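Local coordinates for protein tyrosinase (Burkholderia thailandensis, PDB 5ZRD) that is a dicopper tyrosinase that probably hydroxylates monophenols to catechols and oxidises these to quinones, and works at acidic pH, at residues A[210-213]-A[214-218]. Sequence-based numbering, arbitrary orientation.
Sequences ELLN and SNVRA
Leu212 and Val216 run alongside each other on the buried face of the α-helix 205-221, one turn apart. This is the i to i+4 spacing of a regular helix within the central domain of tyrosinase. CD1 of Leu212 meets CG2 of Val216 at 4.0 Å. Leu212 carries CG anti to its own N (chi1 166°), and chi2 of 58° swings the CD1 branch back against Val216. In Val216 it is CG1 that lies opposite the backbone N. This puts CG2 of Val216 beside the backbone N, 3.5 Å from Leu212 O.

Four successive backbone bonds hold the two turns together. Ser214 N, Asn215 N, Val216 N and Arg217 N donate to the carbonyl oxygens of Glu210, Leu211, Leu212 and Asn213. The Asn215 N-H is the straightest of the four, at 165° to Leu211 O.

Polar side chains tie the helix to other parts of the chain: Asn213 OD1 accepts a bond from Ile129 N, and Arg217 donates through NE to Leu125 O and, weakly, through NH2 to Thr226 O. Asn215 is buried and packs against Tyr180 and Asp288. The side chain of Val216 is about 14 Å from a bound copper ion and about 10 Å from the side chain of His281, which binds copper; this turn supplies none of the copper ligands. In Arg217, CG lies opposite the carbonyl carbon, which sets it against the preceding turn, with Arg217 CG 3.3 Å from Asn213 O.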
ATOM      1  N   GLU A 210     -47.834   4.727 -14.507  1.00 42.50           N
ATOM      2  CA  GLU A 210     -48.288   4.087 -15.777  1.00 47.16           C
ATOM      3  C   GLU A 210     -47.071   3.626 -16.588  1.00 41.60           C
ATOM      4  O   GLU A 210     -47.052   2.486 -17.083  1.00 42.62           O
ATOM      5  CB  GLU A 210     -49.193   5.017 -16.602  1.00 47.37           C
ATOM      6  CG  GLU A 210     -50.563   5.228 -15.956  1.00 54.98           C
ATOM      7  CD  GLU A 210     -51.436   6.317 -16.567  1.00 61.54           C
ATOM      8  OE1 GLU A 210     -51.218   6.673 -17.738  1.00 57.00           O
ATOM      9  OE2 GLU A 210     -52.332   6.812 -15.855  1.00 67.87           O
ATOM     10  N   LEU A 211     -46.076   4.504 -16.721  1.00 37.18           N
ATOM     11  CA  LEU A 211     -44.877   4.153 -17.459  1.00 37.48           C
ATOM     12  C   LEU A 211     -44.196   2.930 -16.822  1.00 33.82           C
ATOM     13  O   LEU A 211     -43.716   2.013 -17.545  1.00 34.14           O
ATOM     14  CB  LEU A 211     -43.930   5.354 -17.476  1.00 38.81           C
ATOM     15  CG  LEU A 211     -44.317   6.487 -18.433  1.00 41.78           C
ATOM     16  CD1 LEU A 211     -43.392   7.682 -18.241  1.00 42.20           C
ATOM     17  CD2 LEU A 211     -44.277   6.032 -19.885  1.00 37.25           C
ATOM     18  N   LEU A 212     -44.139   2.901 -15.492  1.00 30.65           N
ATOM     19  CA  LEU A 212     -43.447   1.814 -14.822  1.00 32.06           C
ATOM     20  C   LEU A 212     -44.245   0.529 -15.083  1.00 32.34           C
ATOM     21  O   LEU A 212     -43.682  -0.502 -15.409  1.00 33.83           O
ATOM     22  CB  LEU A 212     -43.302   2.140 -13.333  1.00 33.32           C
ATOM     23  CG  LEU A 212     -42.907   0.979 -12.412  1.00 32.37           C
ATOM     24  CD1 LEU A 212     -41.592   0.358 -12.844  1.00 38.48           C
ATOM     25  CD2 LEU A 212     -42.797   1.439 -10.990  1.00 30.48           C
ATOM     26  N   ASN A 213     -45.557   0.599 -14.996  1.00 33.38           N
ATOM     27  CA  ASN A 213     -46.345  -0.633 -15.068  1.00 36.50           C
ATOM     28  C   ASN A 213     -46.211  -1.204 -16.474  1.00 36.85           C
ATOM     29  O   ASN A 213     -46.073  -2.422 -16.706  1.00 41.44           O
ATOM     30  CB  ASN A 213     -47.800  -0.420 -14.629  1.00 36.83           C
ATOM     31  CG  ASN A 213     -47.914  -0.417 -13.123  1.00 37.55           C
ATOM     32  OD1 ASN A 213     -47.070  -1.024 -12.449  1.00 35.21           O
ATOM     33  ND2 ASN A 213     -48.913   0.275 -12.594  1.00 32.65           N
ATOM     34  N   SER A 214     -46.140  -0.284 -17.402  1.00 36.33           N
ATOM     35  CA  SER A 214     -46.073  -0.657 -18.797  1.00 33.93           C
ATOM     36  C   SER A 214     -44.693  -1.264 -19.133  1.00 32.38           C
ATOM     37  O   SER A 214     -44.592  -2.260 -19.872  1.00 34.54           O
ATOM     38  CB  SER A 214     -46.424   0.566 -19.610  1.00 33.87           C
ATOM     39  OG  SER A 214     -45.841   0.462 -20.868  1.00 38.59           O
ATOM     40  N   ASN A 215     -43.621  -0.675 -18.588  1.00 29.79           N
ATOM     41  CA  ASN A 215     -42.252  -1.247 -18.683  1.00 28.86           C
ATOM     42  C   ASN A 215     -42.249  -2.637 -18.042  1.00 29.85           C
ATOM     43  O   ASN A 215     -41.765  -3.580 -18.651  1.00 30.17           O
ATOM     44  CB  ASN A 215     -41.222  -0.322 -18.029  1.00 29.48           C
ATOM     45  CG  ASN A 215     -39.769  -0.643 -18.308  1.00 29.37           C
ATOM     46  OD1 ASN A 215     -38.934  -0.656 -17.392  1.00 33.77           O
ATOM     47  ND2 ASN A 215     -39.440  -0.873 -19.553  1.00 25.15           N
ATOM     48  N   VAL A 216     -42.876  -2.807 -16.885  1.00 30.64           N
ATOM     49  CA  VAL A 216     -42.811  -4.114 -16.276  1.00 34.35           C
ATOM     50  C   VAL A 216     -43.540  -5.108 -17.184  1.00 38.06           C
ATOM     51  O   VAL A 216     -43.064  -6.251 -17.349  1.00 31.49           O
ATOM     52  CB  VAL A 216     -43.359  -4.094 -14.843  1.00 35.82           C
ATOM     53  CG1 VAL A 216     -43.654  -5.490 -14.320  1.00 38.90           C
ATOM     54  CG2 VAL A 216     -42.382  -3.380 -13.916  1.00 36.54           C
ATOM     55  N   ARG A 217     -44.654  -4.679 -17.804  1.00 38.64           N
ATOM     56  CA  ARG A 217     -45.439  -5.636 -18.650  1.00 37.39           C
ATOM     57  C   ARG A 217     -44.644  -6.060 -19.899  1.00 37.80           C
ATOM     58  O   ARG A 217     -44.718  -7.209 -20.358  1.00 39.05           O
ATOM     59  CB  ARG A 217     -46.767  -5.007 -19.066  1.00 39.34           C
ATOM     60  CG  ARG A 217     -47.805  -4.900 -17.957  1.00 40.38           C
ATOM     61  CD  ARG A 217     -49.089  -4.283 -18.504  1.00 39.91           C
ATOM     62  NE  ARG A 217     -49.740  -5.216 -19.423  1.00 45.91           N
ATOM     63  CZ  ARG A 217     -50.499  -4.864 -20.465  1.00 46.82           C
ATOM     64  NH1 ARG A 217     -50.930  -3.617 -20.598  1.00 37.06           N
ATOM     65  NH2 ARG A 217     -50.754  -5.756 -21.405  1.00 43.14           N
ATOM     66  N   ALA A 218     -43.895  -5.113 -20.451  1.00 37.64           N
ATOM     67  CA  ALA A 218     -43.115  -5.326 -21.675  1.00 36.13           C
ATOM     68  C   ALA A 218     -41.958  -6.281 -21.386  1.00 33.88           C
ATOM     69  O   ALA A 218     -41.679  -7.149 -22.158  1.00 34.73           O
ATOM     70  CB  ALA A 218     -42.584  -4.012 -22.209  1.00 35.09           C
TER